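Alginate lyase, family PL7 (Zobellia galactanivorans, PDB 3ZPY) acts as an alginate lyase of family PL7, probably cleaving alginate chains by beta-elimination, and is represented here by its catalytic domain alone. Local coordinates at residues T96-W101 and N183-Y188; V103-L108 and G236-K241; P109-G114 and L223-G228. All blocks are in the same frame, centred on the assembly; numbering follows the deposited sequence.

Contact 1: residues T96-W101 and N183-Y188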
ATOM      1  N   THR A  96     -16.579  -4.936 -12.140  1.00  6.48           N
ATOM      2  CA  THR A  96     -16.479  -4.487 -10.768  1.00  6.29           C
ATOM      3  C   THR A  96     -15.219  -5.123 -10.162  1.00  6.22           C
ATOM      4  O   THR A  96     -14.994  -6.312 -10.278  1.00  6.52           O
ATOM      5  CB  THR A  96     -17.703  -4.904  -9.987  1.00  6.04           C
ATOM      6  OG1 THR A  96     -18.834  -4.214 -10.457  1.00  8.24           O
ATOM      7  CG2 THR A  96     -17.586  -4.573  -8.447  1.00  6.75           C
ATOM      8  N   HIS A  97     -14.404  -4.289  -9.504  1.00  5.52           N
ATOM      9  CA  HIS A  97     -13.039  -4.702  -9.136  1.00  4.62           C
ATOM     10  C   HIS A  97     -12.809  -4.358  -7.757  1.00  5.36           C
ATOM     11  O   HIS A  97     -12.990  -3.207  -7.332  1.00  6.12           O
ATOM     12  CB  HIS A  97     -12.048  -3.854 -10.005  1.00  4.53           C
ATOM     13  CG  HIS A  97     -12.290  -4.052 -11.477  1.00  5.86           C
ATOM     14  ND1 HIS A  97     -13.024  -3.203 -12.264  1.00  8.30           N
ATOM     15  CD2 HIS A  97     -12.040  -5.172 -12.241  1.00  5.06           C
ATOM     16  CE1 HIS A  97     -13.157  -3.761 -13.495  1.00  8.50           C
ATOM     17  NE2 HIS A  97     -12.559  -4.934 -13.487  1.00 10.10           N
ATOM     18  N   THR A  98     -12.513  -5.410  -6.943  1.00  4.62           N
ATOM     19  CA  THR A  98     -12.527  -5.262  -5.427  1.00  4.39           C
ATOM     20  C   THR A  98     -11.276  -5.839  -4.774  1.00  3.67           C
ATOM     21  O   THR A  98     -10.826  -6.928  -5.182  1.00  5.29           O
ATOM     22  CB  THR A  98     -13.750  -6.055  -4.879  1.00  4.32           C
ATOM     23  OG1 THR A  98     -14.944  -5.562  -5.516  1.00  7.30           O
ATOM     24  CG2 THR A  98     -13.956  -5.903  -3.384  1.00  5.61           C
ATOM     25  N   MET A  99     -10.758  -5.104  -3.784  1.00  4.00           N
ATOM     26  CA  MET A  99      -9.767  -5.681  -2.925  1.00  4.21           C
ATOM     27  C   MET A  99     -10.290  -5.613  -1.552  1.00  4.09           C
ATOM     28  O   MET A  99     -10.728  -4.565  -1.095  1.00  4.38           O
ATOM     29  CB  MET A  99      -8.436  -4.929  -3.022  1.00  4.24           C
ATOM     30  CG  MET A  99      -7.410  -5.487  -2.053  1.00  4.56           C
ATOM     31  SD  MET A  99      -5.728  -4.789  -2.326  1.00  5.13           S
ATOM     32  CE  MET A  99      -5.954  -3.043  -1.868  1.00  7.44           C
ATOM     33  N   GLU A 100     -10.322  -6.789  -0.871  1.00  4.84           N
ATOM     34  CA  GLU A 100     -10.689  -6.831   0.578  1.00  3.97           C
ATOM     35  C   GLU A 100      -9.479  -7.266   1.391  1.00  3.88           C
ATOM     36  O   GLU A 100      -8.728  -8.154   0.996  1.00  4.76           O
ATOM     37  CB  GLU A 100     -11.798  -7.811   0.789  1.00  5.25           C
ATOM     38  CG  GLU A 100     -13.110  -7.349   0.175  1.00  6.32           C
ATOM     39  CD  GLU A 100     -14.194  -8.393   0.198  1.00  7.77           C
ATOM     40  OE1 GLU A 100     -14.024  -9.322  -0.621  1.00  8.97           O
ATOM     41  OE2 GLU A 100     -15.090  -8.307   1.009  1.00 11.38           O
ATOM     42  N   TRP A 101      -9.278  -6.585   2.516  1.00  3.98           N
ATOM     43  CA  TRP A 101      -8.193  -6.973   3.436  1.00  3.72           C
ATOM     44  C   TRP A 101      -8.493  -6.481   4.791  1.00  3.74           C
ATOM     45  O   TRP A 101      -9.135  -5.439   4.982  1.00  5.66           O
ATOM     46  CB  TRP A 101      -6.835  -6.428   2.929  1.00  4.38           C
ATOM     47  CG  TRP A 101      -6.542  -4.966   2.955  1.00  4.70           C
ATOM     48  CD1 TRP A 101      -5.500  -4.396   3.705  1.00  6.15           C
ATOM     49  CD2 TRP A 101      -7.163  -3.865   2.246  1.00  4.63           C
ATOM     50  NE1 TRP A 101      -5.445  -3.063   3.504  1.00  5.35           N
ATOM     51  CE2 TRP A 101      -6.420  -2.661   2.624  1.00  4.46           C
ATOM     52  CE3 TRP A 101      -8.187  -3.757   1.325  1.00  5.09           C
ATOM     53  CZ2 TRP A 101      -6.760  -1.393   2.075  1.00  5.05           C
ATOM     54  CZ3 TRP A 101      -8.513  -2.508   0.799  1.00  5.66           C
ATOM     55  CH2 TRP A 101      -7.837  -1.348   1.203  1.00  4.62           C
ATOM     56  N   ASN A 183     -11.835  -4.093   8.669  1.00  4.30           N
ATOM     57  CA  ASN A 183     -12.099  -4.848   7.447  1.00  4.47           C
ATOM     58  C   ASN A 183     -12.349  -3.918   6.270  1.00  4.08           C
ATOM     59  O   ASN A 183     -13.397  -3.210   6.261  1.00  5.83           O
ATOM     60  CB  ASN A 183     -13.297  -5.780   7.612  1.00  5.90           C
ATOM     61  CG  ASN A 183     -13.057  -6.807   8.724  1.00  6.86           C
ATOM     62  OD1 ASN A 183     -11.984  -7.479   8.740  1.00  6.80           O
ATOM     63  ND2 ASN A 183     -14.012  -6.958   9.645  1.00 13.56           N
ATOM     64  N   CYS A 184     -11.382  -3.823   5.338  1.00  4.35           N
ATOM     65  CA  CYS A 184     -11.410  -2.778   4.292  1.00  4.52           C
ATOM     66  C   CYS A 184     -11.887  -3.405   3.011  1.00  3.77           C
ATOM     67  O   CYS A 184     -11.575  -4.573   2.716  1.00  4.53           O
ATOM     68  CB  CYS A 184      -9.989  -2.242   4.043  1.00  5.93           C
ATOM     69  SG  CYS A 184      -9.164  -1.588   5.488  1.00  8.93           S
ATOM     70  N   LYS A 185     -12.673  -2.647   2.235  1.00  4.06           N
ATOM     71  CA  LYS A 185     -13.134  -3.092   0.927  1.00  4.25           C
ATOM     72  C   LYS A 185     -12.969  -1.900  -0.010  1.00  4.72           C
ATOM     73  O   LYS A 185     -13.664  -0.889   0.166  1.00  5.20           O
ATOM     74  CB  LYS A 185     -14.578  -3.591   1.024  1.00  4.46           C
ATOM     75  CG  LYS A 185     -15.127  -4.125  -0.311  1.00  5.26           C
ATOM     76  CD  LYS A 185     -16.452  -4.859  -0.170  1.00  6.55           C
ATOM     77  CE  LYS A 185     -17.592  -4.019   0.272  1.00  7.79           C
ATOM     78  NZ  LYS A 185     -18.957  -4.635   0.089  1.00  8.06           N
ATOM     79  N   LEU A 186     -12.107  -2.034  -1.005  1.00  3.98           N
ATOM     80  CA  LEU A 186     -11.792  -0.945  -1.978  1.00  4.33           C
ATOM     81  C   LEU A 186     -12.334  -1.403  -3.317  1.00  4.29           C
ATOM     82  O   LEU A 186     -11.981  -2.488  -3.817  1.00  6.86           O
ATOM     83  CB  LEU A 186     -10.295  -0.784  -1.974  1.00  5.65           C
ATOM     84  CG  LEU A 186      -9.781   0.375  -2.824  1.00  4.95           C
ATOM     85  CD1 LEU A 186     -10.341   1.696  -2.327  1.00  5.80           C
ATOM     86  CD2 LEU A 186      -8.244   0.359  -2.811  1.00  8.16           C
ATOM     87  N   VAL A 187     -13.255  -0.622  -3.867  1.00  5.01           N
ATOM     88  CA  VAL A 187     -14.008  -1.014  -5.076  1.00  5.06           C
ATOM     89  C   VAL A 187     -13.738   0.063  -6.116  1.00  5.17           C
ATOM     90  O   VAL A 187     -13.843   1.240  -5.829  1.00  6.17           O
ATOM     91  CB  VAL A 187     -15.485  -1.158  -4.808  1.00  5.04           C
ATOM     92  CG1 VAL A 187     -16.180  -1.659  -6.082  1.00  6.75           C
ATOM     93  CG2 VAL A 187     -15.765  -2.224  -3.672  1.00  6.50           C
ATOM     94  N   TYR A 188     -13.542  -0.378  -7.350  1.00  4.58           N
ATOM     95  CA  TYR A 188     -13.507   0.508  -8.521  1.00  5.61           C
ATOM     96  C   TYR A 188     -14.513  -0.105  -9.485  1.00  5.05           C
ATOM     97  O   TYR A 188     -14.303  -1.220  -9.963  1.00  5.15           O
ATOM     98  CB  TYR A 188     -12.067   0.495  -9.147  1.00  5.58           C
ATOM     99  CG  TYR A 188     -11.722   1.682 -10.037  1.00  5.43           C
ATOM    100  CD1 TYR A 188     -12.643   2.708 -10.382  1.00  5.41           C
ATOM    101  CD2 TYR A 188     -10.410   1.826 -10.465  1.00  6.11           C
ATOM    102  CE1 TYR A 188     -12.260   3.795 -11.241  1.00  5.51           C
ATOM    103  CE2 TYR A 188      -9.991   2.918 -11.300  1.00  5.97           C
ATOM    104  CZ  TYR A 188     -10.919   3.903 -11.635  1.00  5.65           C
ATOM    105  OH  TYR A 188     -10.462   4.963 -12.479  1.00  6.28           O
TER
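W101 spreads its six-membered ring against C184, whose CB lies 3.4 Å from the ring centroid and 7° off the normal, a CH-pi contact. The two residues belong to neighbouring antiparallel strands of a jelly-roll beta-sandwich, the fold of PL7 lyases. C184 SG, 4.2 Å from the same centroid, adds a sulfur-aromatic contact over that face, while M99 CE sits over the opposite face, toward the rim, and L186 CB meets the edge, 3.7 Å from W101 CZ3. W101 CG sits between its backbone N and carbonyl carbon (chi1 70°), and the indole beyond it leans toward C184. These side chains face the second sheet, where F121 touches both W101 and C184, and F217 touches M99 and L186. On the other face, E100 and K185 lie side by side through their alkyl parts, CG to CG 3.8 Å; their charged ends are not in contact, and K185 makes a cation-pi contact with F196. Paired backbone hydrogen bonds join M99 to L186 and W101 to C184. At the H97 end the pattern gains a side-chain donor: Y188 O accepts H97 N at 3.1 Å and H97 ND1 at 3.3 Å, from opposite faces of its carbonyl plane.

Contact 2: residues V103-L108 and G236-K241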
ATOM      1  N   VAL A 103      -6.945  -5.184   8.213  1.00  3.67           N
ATOM      2  CA  VAL A 103      -5.630  -4.421   8.434  1.00  3.85           C
ATOM      3  C   VAL A 103      -5.606  -3.829   9.837  1.00  4.25           C
ATOM      4  O   VAL A 103      -6.646  -3.462  10.427  1.00  5.90           O
ATOM      5  CB  VAL A 103      -5.507  -3.281   7.362  1.00  5.33           C
ATOM      6  CG1 VAL A 103      -6.520  -2.120   7.592  1.00  8.42           C
ATOM      7  CG2 VAL A 103      -4.074  -2.725   7.308  1.00  5.45           C
ATOM      8  N   GLN A 104      -4.368  -3.692  10.335  1.00  3.96           N
ATOM      9  CA  GLN A 104      -4.061  -2.683  11.362  1.00  4.13           C
ATOM     10  C   GLN A 104      -2.809  -1.927  10.996  1.00  3.59           C
ATOM     11  O   GLN A 104      -1.973  -2.411  10.209  1.00  4.38           O
ATOM     12  CB  GLN A 104      -3.802  -3.309  12.708  1.00  4.99           C
ATOM     13  CG  GLN A 104      -4.904  -4.257  13.267  1.00  5.69           C
ATOM     14  CD  GLN A 104      -4.672  -4.523  14.714  1.00  4.88           C
ATOM     15  OE1 GLN A 104      -3.558  -4.182  15.249  1.00  5.89           O
ATOM     16  NE2 GLN A 104      -5.635  -5.109  15.394  1.00  6.81           N
ATOM     17  N   VAL A 105      -2.753  -0.707  11.519  1.00  4.55           N
ATOM     18  CA  VAL A 105      -1.504   0.056  11.430  1.00  4.37           C
ATOM     19  C   VAL A 105      -1.043   0.103  12.893  1.00  3.97           C
ATOM     20  O   VAL A 105      -1.814   0.585  13.760  1.00  4.23           O
ATOM     21  CB  VAL A 105      -1.632   1.421  10.755  1.00  4.69           C
ATOM     22  CG1 VAL A 105      -0.272   2.136  10.800  1.00  5.25           C
ATOM     23  CG2 VAL A 105      -2.228   1.264   9.356  1.00  5.84           C
ATOM     24  N   ASN A 106       0.208  -0.334  13.163  1.00  4.67           N
ATOM     25  CA  ASN A 106       0.692  -0.390  14.472  1.00  4.68           C
ATOM     26  C   ASN A 106       1.711   0.721  14.819  1.00  4.54           C
ATOM     27  O   ASN A 106       2.029   0.877  15.962  1.00  5.63           O
ATOM     28  CB  ASN A 106       1.365  -1.746  14.689  1.00  6.73           C
ATOM     29  CG  ASN A 106       0.361  -2.912  14.474  1.00  5.96           C
ATOM     30  OD1 ASN A 106      -0.640  -3.005  15.197  1.00  9.40           O
ATOM     31  ND2 ASN A 106       0.539  -3.667  13.399  1.00  7.83           N
ATOM     32  N   GLN A 107       2.223   1.466  13.832  1.00  4.40           N
ATOM     33  CA  GLN A 107       3.250   2.456  14.078  1.00  4.65           C
ATOM     34  C   GLN A 107       3.315   3.319  12.839  1.00  4.20           C
ATOM     35  O   GLN A 107       3.302   2.791  11.721  1.00  4.62           O
ATOM     36  CB  GLN A 107       4.645   1.751  14.224  1.00  4.95           C
ATOM     37  CG  GLN A 107       5.773   2.694  14.571  1.00  5.65           C
ATOM     38  CD  GLN A 107       5.839   3.205  16.011  1.00  7.36           C
ATOM     39  OE1 GLN A 107       5.342   2.652  16.921  1.00  8.20           O
ATOM     40  NE2 GLN A 107       6.585   4.202  16.192  1.00 15.67           N
ATOM     41  N   LEU A 108       3.416   4.639  13.061  1.00  4.80           N
ATOM     42  CA  LEU A 108       3.652   5.608  11.963  1.00  5.29           C
ATOM     43  C   LEU A 108       5.119   6.038  11.998  1.00  5.04           C
ATOM     44  O   LEU A 108       5.776   6.067  13.065  1.00  7.08           O
ATOM     45  CB  LEU A 108       2.796   6.870  12.140  1.00  5.70           C
ATOM     46  CG  LEU A 108       1.310   6.582  11.971  1.00  5.40           C
ATOM     47  CD1 LEU A 108       0.536   7.858  12.249  1.00  8.16           C
ATOM     48  CD2 LEU A 108       0.978   5.892  10.677  1.00  7.47           C
ATOM     49  N   GLY A 236       7.273   2.649   9.777  1.00  5.96           N
ATOM     50  CA  GLY A 236       5.845   2.345   9.910  1.00  5.70           C
ATOM     51  C   GLY A 236       5.665   0.835   9.869  1.00  4.96           C
ATOM     52  O   GLY A 236       6.540   0.087   9.396  1.00  5.04           O
ATOM     53  N   LEU A 237       4.537   0.386  10.457  1.00  4.56           N
ATOM     54  CA  LEU A 237       4.261  -1.023  10.522  1.00  4.08           C
ATOM     55  C   LEU A 237       2.758  -1.238  10.238  1.00  4.39           C
ATOM     56  O   LEU A 237       1.947  -0.674  10.906  1.00  5.29           O
ATOM     57  CB  LEU A 237       4.624  -1.555  11.901  1.00  5.20           C
ATOM     58  CG  LEU A 237       4.494  -3.068  12.083  1.00  5.09           C
ATOM     59  CD1 LEU A 237       5.370  -3.874  11.121  1.00  5.06           C
ATOM     60  CD2 LEU A 237       4.763  -3.521  13.531  1.00  6.18           C
ATOM     61  N   VAL A 238       2.492  -2.033   9.224  1.00  4.22           N
ATOM     62  CA  VAL A 238       1.156  -2.382   8.750  1.00  4.21           C
ATOM     63  C   VAL A 238       1.075  -3.906   8.846  1.00  4.24           C
ATOM     64  O   VAL A 238       2.031  -4.637   8.545  1.00  5.08           O
ATOM     65  CB  VAL A 238       0.906  -1.969   7.293  1.00  4.23           C
ATOM     66  CG1 VAL A 238      -0.427  -2.487   6.824  1.00  4.33           C
ATOM     67  CG2 VAL A 238       1.046  -0.464   7.096  1.00  5.72           C
ATOM     68  N   ARG A 239      -0.042  -4.440   9.310  1.00  3.58           N
ATOM     69  CA  ARG A 239      -0.213  -5.884   9.311  1.00  4.10           C
ATOM     70  C   ARG A 239      -1.584  -6.235   8.652  1.00  3.56           C
ATOM     71  O   ARG A 239      -2.578  -5.531   8.853  1.00  4.49           O
ATOM     72  CB  ARG A 239      -0.026  -6.452  10.718  1.00  5.36           C
ATOM     73  CG  ARG A 239      -1.029  -6.027  11.780  1.00  5.30           C
ATOM     74  CD  ARG A 239      -0.657  -6.653  13.105  1.00  6.25           C
ATOM     75  NE  ARG A 239      -1.540  -6.321  14.165  1.00  6.66           N
ATOM     76  CZ  ARG A 239      -1.386  -6.755  15.402  1.00  6.65           C
ATOM     77  NH1 ARG A 239      -0.407  -7.624  15.692  1.00  6.77           N
ATOM     78  NH2 ARG A 239      -2.162  -6.226  16.336  1.00  7.61           N
ATOM     79  N   ILE A 240      -1.580  -7.323   7.849  1.00  4.14           N
ATOM     80  CA  ILE A 240      -2.721  -7.669   6.991  1.00  4.31           C
ATOM     81  C   ILE A 240      -3.066  -9.153   7.172  1.00  3.31           C
ATOM     82  O   ILE A 240      -2.163 -10.028   7.294  1.00  4.22           O
ATOM     83  CB  ILE A 240      -2.404  -7.315   5.491  1.00  5.94           C
ATOM     84  CG1 ILE A 240      -2.063  -5.840   5.381  1.00  6.68           C
ATOM     85  CG2 ILE A 240      -3.499  -7.763   4.551  1.00 10.01           C
ATOM     86  CD1 ILE A 240      -1.505  -5.334   4.034  1.00 10.72           C
ATOM     87  N   LYS A 241      -4.362  -9.409   7.072  1.00  4.02           N
ATOM     88  CA  LYS A 241      -4.818 -10.801   6.901  1.00  4.00           C
ATOM     89  C   LYS A 241      -6.083 -10.792   6.047  1.00  3.70           C
ATOM     90  O   LYS A 241      -6.614  -9.718   5.717  1.00  4.63           O
ATOM     91  CB  LYS A 241      -5.128 -11.483   8.240  1.00  4.51           C
ATOM     92  CG  LYS A 241      -6.174 -10.870   9.113  1.00  4.44           C
ATOM     93  CD  LYS A 241      -6.177 -11.562  10.491  1.00  6.34           C
ATOM     94  CE  LYS A 241      -7.240 -10.948  11.325  1.00  5.98           C
ATOM     95  NZ  LYS A 241      -7.397 -11.701  12.620  1.00  7.47           N
TER
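R239 and Q104 run side by side across an antiparallel strand pair and meet at one amide oxygen. R239 CG sits between its backbone N and carbonyl carbon (chi1 64°), and the chain is extended from there to NE. Q104 OE1 accepts a hydrogen bond from R239 NH2 at 2.7 Å, with 159° at the hydrogen, and a weak one from R239 NE at 3.1 Å. The oxygen lies close to the guanidinium plane, yet NH2 stands well above the amide plane, and the two flat groups are turned 63° apart. The other polar ends are satisfied by residues beyond the pair: R239 NH1 reaches Y59 OH, and Q104 NE2 reaches T181 OG1. Separately, W57 makes a cation-pi contact with R239. The N106 side chain crosses that of R239 at about a right angle.

The main chains of Q104 and R239 exchange two hydrogen bonds, and the register then slips by one residue in a beta bulge. L237 faces both N106 and Q107: its O accepts N106 N at 2.9 Å, and its N donates to Q107 O at 3.0 Å. The cost falls on Q107 N, which is buried without a partner. On the opposite face the pair is apolar, with V103 CG2 placed 3.7 Å from V238 CG1.

This valine face rests on F121 and L119 of strand 117-125, in the other sheet of the sandwich. Within its own sheet the pair is central: strand 235-247 is flanked by strand 58-63, through backbone bonds of G236 to C62 and V238 to F60, and V103 bonds to Y182 of strand 182-189.

Contact 3: residues P109-G114 and L223-G228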
ATOM      1  N   PRO A 109       5.652   6.425  10.804  1.00  5.13           N
ATOM      2  CA  PRO A 109       6.996   6.947  10.710  1.00  6.27           C
ATOM      3  C   PRO A 109       6.994   8.441  11.032  1.00  5.98           C
ATOM      4  O   PRO A 109       5.982   8.972  11.578  1.00  6.34           O
ATOM      5  CB  PRO A 109       7.374   6.612   9.268  1.00  6.48           C
ATOM      6  CG  PRO A 109       6.041   6.917   8.535  1.00  6.40           C
ATOM      7  CD  PRO A 109       5.023   6.236   9.476  1.00  5.93           C
ATOM      8  N   GLN A 110       8.117   9.142  10.684  1.00  6.33           N
ATOM      9  CA  GLN A 110       8.239  10.604  10.944  1.00  9.31           C
ATOM     10  C   GLN A 110       8.499  11.208   9.584  1.00  8.35           C
ATOM     11  O   GLN A 110       9.485  10.773   8.876  1.00  9.14           O
ATOM     12  CB  GLN A 110       9.376  10.844  11.867  1.00  9.37           C
ATOM     13  CG  GLN A 110       9.738  12.344  12.004  1.00 10.82           C
ATOM     14  CD  GLN A 110      10.810  12.537  13.010  1.00 18.64           C
ATOM     15  OE1 GLN A 110      11.078  11.665  13.812  1.00 16.22           O
ATOM     16  NE2 GLN A 110      11.443  13.694  12.989  1.00 26.76           N
ATOM     17  N   ASP A 111       7.684  12.201   9.224  1.00  7.97           N
ATOM     18  CA  ASP A 111       7.879  12.993   7.986  1.00  8.82           C
ATOM     19  C   ASP A 111       9.279  13.531   7.872  1.00  8.67           C
ATOM     20  O   ASP A 111       9.985  13.772   8.875  1.00  9.61           O
ATOM     21  CB  ASP A 111       6.947  14.213   8.064  1.00  9.54           C
ATOM     22  CG  ASP A 111       5.435  13.829   7.855  1.00  9.90           C
ATOM     23  OD1 ASP A 111       5.114  12.593   7.775  1.00  9.39           O
ATOM     24  OD2 ASP A 111       4.675  14.849   7.751  1.00 15.65           O
ATOM     25  N   THR A 112       9.702  13.810   6.621  1.00  8.79           N
ATOM     26  CA  THR A 112      11.003  14.489   6.360  1.00  9.68           C
ATOM     27  C   THR A 112      11.115  15.762   7.177  1.00 11.62           C
ATOM     28  O   THR A 112      12.167  16.018   7.773  1.00 12.30           O
ATOM     29  CB  THR A 112      11.128  14.819   4.856  1.00  9.53           C
ATOM     30  OG1 THR A 112      11.063  13.565   4.177  1.00  9.70           O
ATOM     31  CG2 THR A 112      12.518  15.501   4.548  1.00 10.73           C
ATOM     32  N   ASP A 113      10.020  16.526   7.229  1.00 10.95           N
ATOM     33  CA  ASP A 113       9.994  17.808   7.929  1.00 17.10           C
ATOM     34  C   ASP A 113       9.842  17.652   9.424  1.00 17.58           C
ATOM     35  O   ASP A 113       9.781  18.655  10.090  1.00 24.09           O
ATOM     36  CB  ASP A 113       8.915  18.782   7.386  1.00 21.08           C
ATOM     37  CG  ASP A 113       7.466  18.292   7.642  1.00 24.75           C
ATOM     38  OD1 ASP A 113       7.290  17.461   8.575  1.00 14.89           O
ATOM     39  OD2 ASP A 113       6.516  18.822   6.955  1.00 26.64           O
ATOM     40  N   GLY A 114       9.671  16.411   9.949  1.00 16.28           N
ATOM     41  CA  GLY A 114       9.745  16.129  11.394  1.00 20.38           C
ATOM     42  C   GLY A 114       8.401  16.172  12.117  1.00 17.38           C
ATOM     43  O   GLY A 114       8.236  15.590  13.246  1.00 20.24           O
ATOM     44  N   LEU A 223       5.321   4.101   2.626  1.00  5.42           N
ATOM     45  CA  LEU A 223       5.431   5.327   3.489  1.00  5.99           C
ATOM     46  C   LEU A 223       5.123   6.521   2.678  1.00  5.65           C
ATOM     47  O   LEU A 223       5.264   6.510   1.429  1.00  6.91           O
ATOM     48  CB  LEU A 223       6.838   5.458   4.109  1.00  6.93           C
ATOM     49  CG  LEU A 223       7.299   4.289   4.981  1.00  7.55           C
ATOM     50  CD1 LEU A 223       8.603   4.655   5.697  1.00  6.58           C
ATOM     51  CD2 LEU A 223       6.237   3.841   5.969  1.00  6.97           C
ATOM     52  N   GLN A 224       4.699   7.577   3.363  1.00  5.62           N
ATOM     53  CA  GLN A 224       4.373   8.876   2.774  1.00  4.95           C
ATOM     54  C   GLN A 224       5.101  10.038   3.413  1.00  7.04           C
ATOM     55  O   GLN A 224       5.494   9.914   4.557  1.00  6.21           O
ATOM     56  CB  GLN A 224       2.857   9.116   2.607  1.00  6.79           C
ATOM     57  CG  GLN A 224       2.198   8.148   1.676  1.00  6.64           C
ATOM     58  CD  GLN A 224       2.466   8.539   0.205  1.00 10.70           C
ATOM     59  OE1 GLN A 224       2.133   9.638  -0.180  1.00 13.21           O
ATOM     60  NE2 GLN A 224       3.131   7.693  -0.567  1.00 17.54           N
ATOM     61  N   SER A 225       5.287  11.122   2.662  1.00  7.40           N
ATOM     62  CA  SER A 225       5.906  12.328   3.217  1.00  7.10           C
ATOM     63  C   SER A 225       7.300  12.145   3.784  1.00  7.86           C
ATOM     64  O   SER A 225       7.718  12.862   4.735  1.00  8.80           O
ATOM     65  CB  SER A 225       4.926  13.005   4.257  1.00  8.09           C
ATOM     66  OG  SER A 225       3.708  13.341   3.702  1.00 10.18           O
ATOM     67  N   VAL A 226       8.044  11.214   3.206  1.00  7.08           N
ATOM     68  CA  VAL A 226       9.437  10.885   3.660  1.00  8.81           C
ATOM     69  C   VAL A 226      10.420  10.982   2.507  1.00  8.88           C
ATOM     70  O   VAL A 226      11.505  10.439   2.569  1.00  9.36           O
ATOM     71  CB  VAL A 226       9.553   9.578   4.459  1.00  7.59           C
ATOM     72  CG1 VAL A 226       8.906   9.826   5.817  1.00  9.19           C
ATOM     73  CG2 VAL A 226       9.005   8.353   3.658  1.00  9.52           C
ATOM     74  N   LYS A 227      10.023  11.750   1.502  1.00  9.79           N
ATOM     75  CA  LYS A 227      10.909  11.964   0.353  1.00 12.64           C
ATOM     76  C   LYS A 227      12.177  12.626   0.857  1.00 12.25           C
ATOM     77  O   LYS A 227      12.134  13.683   1.536  1.00 13.96           O
ATOM     78  CB  LYS A 227      10.221  12.818  -0.720  1.00 15.54           C
ATOM     79  CG  LYS A 227       9.028  12.105  -1.365  1.00 17.18           C
ATOM     80  CD  LYS A 227       8.612  12.744  -2.684  1.00 21.38           C
ATOM     81  CE  LYS A 227       7.489  11.953  -3.372  1.00 25.81           C
ATOM     82  NZ  LYS A 227       7.090  12.499  -4.708  1.00 29.21           N
ATOM     83  N   GLY A 228      13.338  12.070   0.499  1.00 15.13           N
ATOM     84  CA  GLY A 228      14.614  12.743   0.876  1.00 15.59           C
ATOM     85  C   GLY A 228      14.925  12.648   2.368  1.00 15.09           C
ATOM     86  O   GLY A 228      15.912  13.213   2.826  1.00 17.54           O
TER
HETATM   87  O   HOH W   1       5.501   9.998   7.458  1.00  6.54           O
HETATM   88  O   HOH W   2       7.659  16.052   5.028  1.00 11.32           O
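T112 hangs over the main chain of S225-K227. T112 CB comes within 3.7 Å of K227 O. Beyond it the branches part: T112 OG1, anti to the carbonyl carbon (chi1 -60°), donates a hydrogen bond to K227 O at 2.9 Å, arriving from well above that carbonyl's plane, whereas the methyl T112 CG2 lies 3.5 Å from the same K227 O. All three side-chain atoms thus come near K227 O, though T112 OG1 also lies 3.1 Å from V226 C. The backbone adds a second grip, T112 N to S225 O at 2.9 Å with a nearly straight N-H (164°).

The contact joins two irregular loops, and T112 is the second residue of a type I beta turn from D111 to G114. S225 O also takes a hydrogen bond from a water that accepts from D113 N, so the turn is tied to this carbonyl twice. A second water lies 2.6 Å from D111 OD1 and within reach of Q224 O. V226 CG1 abuts the carbonyl Q110 O at 3.3 Å; the apolar contact is P109 CG with L223 CD2, 4.0 Å, the side chains sliding past each other in opposite directions.

R64 secures the first loop by bonding through NE to Q110 O and through NH2 to D111 O, while N74 OD1 accepts V226 N. The first loop leads from strand 96-107 into strand 117-125, and the second leaves strand 221-223 on its way to strand 235-247. L119 and V118 of strand 117-125 lie against L223 and S225, respectively, which sets the paired loops at the end of the sandwich.

Strand 96-107 unites contacts 1 and 2: it pairs with 183-188 on one side and with 236-241 on the other. Their centres are 18 Å apart, yet they meet directly, C184 SG lying 3.4 Å from V103 CG1 and W101 CB 3.9 Å from I240 CG2. Contact 3, nested in the loop that contact 2 closes, joins it where P109 CB approaches G236 N at 4.0 Å. Contacts 1 and 3 lie on opposite sides of the chain's centre, about 27 Å apart between centres. In PL7 lyases the substrate groove typically lies on the other sheet, whose strand 117-125 touches side chains of all three contacts. None supplies the sodium ligands T35, A37 and I40.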